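Dihydrodipicolinate synthase (Bacillus anthracis, PDB 1XKY) probably catalyses the condensation of pyruvate with aspartate semialdehyde that begins the lysine branch of the aspartate pathway. Local coordinates at residues A[257-269]-A[281-293]. Numbering follows the deposited sequence.
Sequences APSPTPVKTALQM and LLPLTEEERVTLQ
Leu292 inserts as a knob into the hole formed by Pro262, Thr265, Ala266 and Met269, where helices 261-269 and 286-293 cross at -65° with their axes 10.5 Å apart. With CG anti to the backbone N (chi1 173°), it sends CD2 between Pro262 O, at 3.3 Å, and Ala266. Met269, extended beyond CG, crosses Leu292 obliquely; its methyl CE lies 3.4 Å from Arg289 O, with Arg289 CG and Gln293 CB beside it. Leu284, on the link before the second helix, reaches back to the N-terminal part of helix 261-269 and divides its two methyls: CD1 is pressed against Thr261 CG2 at 3.3 Å, a tight contact, while CD2 lies against Thr265.

The Thr265 hydroxyl, turned beside its own backbone N (chi1 -48°), donates from OG1 to Thr261 O at 2.6 Å, and that carbonyl takes Thr265 N from the opposite face of its plane. A water donates to Thr265 OG1 and accepts from Leu284 N, bridging the segments. On the loops preceding the helices, the side chains of Leu281 and Pro260 cross at about a right angle, with Leu281 CD1 3.6 Å from Pro260 CD; Leu281 also packs on Asn119 of a second subunit.

Thr285 and Glu288 close a capping box at the start of the second helix. The whole is a helix-helix packing of the C-terminal helical region that follows the eight-stranded TIM barrel, as in other dihydrodipicolinate synthases.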
loop_
_atom_site.group_PDB
_atom_site.type_symbol
_atom_site.label_atom_id
_atom_site.label_comp_id
_atom_site.label_asym_id
_atom_site.label_seq_id
_atom_site.Cartn_x
_atom_site.Cartn_y
_atom_site.Cartn_z
ATOM N N ALA A 257 -18.505 2.479 9.262
ATOM C CA ALA A 257 -19.109 3.251 8.193
ATOM C C ALA A 257 -18.418 4.614 8.202
ATOM O O ALA A 257 -17.716 4.944 9.168
ATOM C CB ALA A 257 -20.617 3.389 8.412
ATOM N N PRO A 258 -18.613 5.390 7.142
ATOM C CA PRO A 258 -17.962 6.697 7.014
ATOM C C PRO A 258 -18.281 7.608 8.194
ATOM O O PRO A 258 -19.442 7.956 8.407
ATOM C CB PRO A 258 -18.574 7.264 5.731
ATOM C CG PRO A 258 -18.914 6.061 4.923
ATOM C CD PRO A 258 -19.320 5.000 5.909
ATOM N N SER A 259 -17.256 7.988 8.950
ATOM C CA SER A 259 -17.410 8.975 10.011
ATOM C C SER A 259 -17.784 10.340 9.446
ATOM O O SER A 259 -17.206 10.792 8.457
ATOM C CB SER A 259 -16.125 9.080 10.835
ATOM O OG SER A 259 -16.309 9.921 11.961
ATOM N N PRO A 260 -18.754 10.992 10.078
ATOM C CA PRO A 260 -18.957 10.856 11.524
ATOM C C PRO A 260 -20.237 10.093 11.845
ATOM O O PRO A 260 -20.752 10.194 12.959
ATOM C CB PRO A 260 -19.079 12.307 11.992
ATOM C CG PRO A 260 -19.626 13.030 10.814
ATOM C CD PRO A 260 -19.040 12.357 9.604
ATOM N N THR A 261 -20.742 9.338 10.875
ATOM C CA THR A 261 -22.133 8.903 10.887
ATOM C C THR A 261 -22.399 7.935 12.036
ATOM O O THR A 261 -23.452 7.987 12.671
ATOM C CB THR A 261 -22.506 8.248 9.545
ATOM O OG1 THR A 261 -22.384 9.211 8.490
ATOM C CG2 THR A 261 -23.984 7.887 9.521
ATOM N N PRO A 262 -21.439 7.053 12.295
ATOM C CA PRO A 262 -21.499 6.174 13.469
ATOM C C PRO A 262 -21.500 6.890 14.833
ATOM O O PRO A 262 -22.302 6.540 15.703
ATOM C CB PRO A 262 -20.260 5.277 13.298
ATOM C CG PRO A 262 -19.988 5.297 11.832
ATOM C CD PRO A 262 -20.310 6.701 11.418
ATOM N N VAL A 263 -20.640 7.890 15.014
ATOM C CA VAL A 263 -20.585 8.605 16.295
ATOM C C VAL A 263 -21.850 9.435 16.551
ATOM O O VAL A 263 -22.356 9.452 17.679
ATOM C CB VAL A 263 -19.263 9.431 16.477
ATOM C CG1 VAL A 263 -19.224 10.659 15.598
ATOM C CG2 VAL A 263 -19.077 9.809 17.954
ATOM N N LYS A 264 -22.387 10.072 15.507
ATOM C CA LYS A 264 -23.690 10.738 15.601
ATOM C C LYS A 264 -24.805 9.785 16.018
ATOM O O LYS A 264 -25.640 10.131 16.839
ATOM C CB LYS A 264 -24.084 11.399 14.275
ATOM C CG LYS A 264 -23.335 12.668 13.973
ATOM C CD LYS A 264 -24.058 13.493 12.921
ATOM C CE LYS A 264 -23.613 14.930 12.954
ATOM N NZ LYS A 264 -24.220 15.731 11.855
ATOM N N THR A 265 -24.808 8.590 15.435
ATOM C CA THR A 265 -25.812 7.580 15.742
ATOM C C THR A 265 -25.637 7.064 17.170
ATOM O O THR A 265 -26.613 6.907 17.881
ATOM C CB THR A 265 -25.749 6.410 14.729
ATOM O OG1 THR A 265 -25.699 6.937 13.393
ATOM C CG2 THR A 265 -26.952 5.486 14.877
ATOM N N ALA A 266 -24.392 6.824 17.583
ATOM C CA ALA A 266 -24.074 6.419 18.965
ATOM C C ALA A 266 -24.502 7.475 20.005
ATOM O O ALA A 266 -25.007 7.136 21.083
ATOM C CB ALA A 266 -22.582 6.111 19.094
ATOM N N LEU A 267 -24.320 8.748 19.664
ATOM C CA LEU A 267 -24.798 9.849 20.496
ATOM C C LEU A 267 -26.323 9.799 20.659
ATOM O O LEU A 267 -26.843 9.930 21.769
ATOM C CB LEU A 267 -24.355 11.195 19.907
ATOM C CG LEU A 267 -22.932 11.625 20.284
ATOM C CD1 LEU A 267 -22.429 12.745 19.390
ATOM C CD2 LEU A 267 -22.889 12.038 21.756
ATOM N N GLN A 268 -27.032 9.607 19.548
ATOM C CA GLN A 268 -28.481 9.408 19.579
ATOM C C GLN A 268 -28.862 8.211 20.462
ATOM O O GLN A 268 -29.807 8.298 21.242
ATOM C CB GLN A 268 -29.027 9.260 18.151
ATOM C CG GLN A 268 -30.503 8.892 18.045
ATOM C CD GLN A 268 -30.719 7.406 17.794
ATOM O OE1 GLN A 268 -30.199 6.842 16.817
ATOM N NE2 GLN A 268 -31.491 6.764 18.669
ATOM N N MET A 269 -28.117 7.110 20.351
ATOM C CA MET A 269 -28.377 5.899 21.151
ATOM C C MET A 269 -28.281 6.141 22.670
ATOM O O MET A 269 -28.980 5.478 23.440
ATOM C CB MET A 269 -27.413 4.766 20.759
ATOM C CG MET A 269 -27.727 4.053 19.446
ATOM S SD MET A 269 -26.365 2.977 18.891
ATOM C CE MET A 269 -27.036 2.434 17.328
ATOM N N LEU A 281 -22.550 11.683 2.486
ATOM C CA LEU A 281 -22.675 10.758 3.614
ATOM C C LEU A 281 -24.142 10.372 3.782
ATOM O O LEU A 281 -25.035 11.145 3.434
ATOM C CB LEU A 281 -22.126 11.376 4.908
ATOM C CG LEU A 281 -20.685 11.909 4.860
ATOM C CD1 LEU A 281 -20.281 12.491 6.187
ATOM C CD2 LEU A 281 -19.714 10.831 4.436
ATOM N N LEU A 282 -24.369 9.180 4.316
ATOM C CA LEU A 282 -25.712 8.638 4.514
ATOM C C LEU A 282 -25.922 8.157 5.942
ATOM O O LEU A 282 -24.959 7.833 6.640
ATOM C CB LEU A 282 -25.948 7.454 3.565
ATOM C CG LEU A 282 -26.038 7.697 2.056
ATOM C CD1 LEU A 282 -26.175 6.382 1.313
ATOM C CD2 LEU A 282 -27.189 8.600 1.709
ATOM N N PRO A 283 -27.193 8.073 6.377
ATOM C CA PRO A 283 -27.486 7.383 7.632
ATOM C C PRO A 283 -27.019 5.929 7.612
ATOM O O PRO A 283 -26.961 5.314 6.553
ATOM C CB PRO A 283 -29.020 7.414 7.714
ATOM C CG PRO A 283 -29.450 8.460 6.796
ATOM C CD PRO A 283 -28.406 8.628 5.752
ATOM N N LEU A 284 -26.701 5.400 8.785
ATOM C CA LEU A 284 -26.428 3.977 8.943
ATOM C C LEU A 284 -27.628 3.162 8.469
ATOM O O LEU A 284 -28.774 3.560 8.683
ATOM C CB LEU A 284 -26.154 3.649 10.414
ATOM C CG LEU A 284 -24.717 3.580 10.929
ATOM C CD1 LEU A 284 -23.889 4.695 10.423
ATOM C CD2 LEU A 284 -24.721 3.557 12.451
ATOM N N THR A 285 -27.368 2.029 7.824
ATOM C CA THR A 285 -28.421 1.063 7.564
ATOM C C THR A 285 -28.852 0.477 8.897
ATOM O O THR A 285 -28.175 0.660 9.916
ATOM C CB THR A 285 -27.977 -0.085 6.625
ATOM O OG1 THR A 285 -26.938 -0.856 7.237
ATOM C CG2 THR A 285 -27.493 0.465 5.312
ATOM N N GLU A 286 -29.980 -0.223 8.886
ATOM C CA GLU A 286 -30.460 -0.912 10.072
ATOM C C GLU A 286 -29.442 -1.948 10.535
ATOM O O GLU A 286 -29.272 -2.160 11.728
ATOM C CB GLU A 286 -31.812 -1.582 9.801
ATOM C CG GLU A 286 -32.386 -2.353 10.995
ATOM C CD GLU A 286 -32.732 -1.465 12.188
ATOM O OE1 GLU A 286 -32.890 -2.007 13.303
ATOM O OE2 GLU A 286 -32.853 -0.230 12.021
ATOM N N GLU A 287 -28.766 -2.579 9.584
ATOM C CA GLU A 287 -27.743 -3.583 9.888
ATOM C C GLU A 287 -26.515 -2.945 10.549
ATOM O O GLU A 287 -25.998 -3.461 11.544
ATOM C CB GLU A 287 -27.337 -4.339 8.613
ATOM C CG GLU A 287 -28.452 -5.219 8.012
ATOM C CD GLU A 287 -29.540 -4.451 7.245
ATOM O OE1 GLU A 287 -29.370 -3.245 6.934
ATOM O OE2 GLU A 287 -30.585 -5.070 6.943
ATOM N N GLU A 288 -26.064 -1.820 9.995
ATOM C CA GLU A 288 -24.957 -1.048 10.586
ATOM C C GLU A 288 -25.305 -0.529 11.984
ATOM O O GLU A 288 -24.463 -0.520 12.877
ATOM C CB GLU A 288 -24.571 0.118 9.672
ATOM C CG GLU A 288 -23.900 -0.323 8.396
ATOM C CD GLU A 288 -23.748 0.783 7.382
ATOM O OE1 GLU A 288 -24.642 1.668 7.293
ATOM O OE2 GLU A 288 -22.735 0.747 6.657
ATOM N N ARG A 289 -26.555 -0.114 12.157
ATOM C CA ARG A 289 -27.062 0.373 13.439
ATOM C C ARG A 289 -27.053 -0.722 14.515
ATOM O O ARG A 289 -26.599 -0.498 15.634
ATOM C CB ARG A 289 -28.481 0.924 13.256
ATOM C CG ARG A 289 -28.977 1.789 14.389
ATOM C CD ARG A 289 -30.487 1.891 14.386
ATOM N NE ARG A 289 -31.091 0.596 14.713
ATOM C CZ ARG A 289 -31.198 0.085 15.942
ATOM N NH1 ARG A 289 -30.747 0.744 17.007
ATOM N NH2 ARG A 289 -31.757 -1.107 16.106
ATOM N N VAL A 290 -27.562 -1.903 14.163
ATOM C CA VAL A 290 -27.538 -3.071 15.053
ATOM C C VAL A 290 -26.098 -3.473 15.431
ATOM O O VAL A 290 -25.811 -3.786 16.588
ATOM C CB VAL A 290 -28.290 -4.276 14.409
ATOM C CG1 VAL A 290 -28.039 -5.568 15.181
ATOM C CG2 VAL A 290 -29.789 -3.997 14.342
ATOM N N THR A 291 -25.196 -3.454 14.459
ATOM C CA THR A 291 -23.785 -3.749 14.718
ATOM C C THR A 291 -23.152 -2.753 15.709
ATOM O O THR A 291 -22.468 -3.150 16.657
ATOM C CB THR A 291 -22.984 -3.783 13.392
ATOM O OG1 THR A 291 -23.530 -4.799 12.536
ATOM C CG2 THR A 291 -21.508 -4.075 13.636
ATOM N N LEU A 292 -23.387 -1.465 15.480
ATOM C CA LEU A 292 -22.894 -0.411 16.370
ATOM C C LEU A 292 -23.513 -0.540 17.760
ATOM O O LEU A 292 -22.822 -0.400 18.765
ATOM C CB LEU A 292 -23.202 0.968 15.783
ATOM C CG LEU A 292 -22.909 2.200 16.647
ATOM C CD1 LEU A 292 -21.429 2.250 17.027
ATOM C CD2 LEU A 292 -23.326 3.460 15.904
ATOM N N GLN A 293 -24.818 -0.805 17.800
ATOM C CA GLN A 293 -25.557 -0.921 19.057
ATOM C C GLN A 293 -24.959 -2.002 19.956
ATOM O O GLN A 293 -24.856 -1.826 21.166
ATOM C CB GLN A 293 -27.029 -1.243 18.781
ATOM C CG GLN A 293 -27.936 -1.160 20.001
ATOM C CD GLN A 293 -29.370 -1.543 19.678
ATOM O OE1 GLN A 293 -29.632 -2.586 19.060
ATOM N NE2 GLN A 293 -30.308 -0.702 20.092
HETATM O O HOH W 1 -27.487 6.868 11.152
#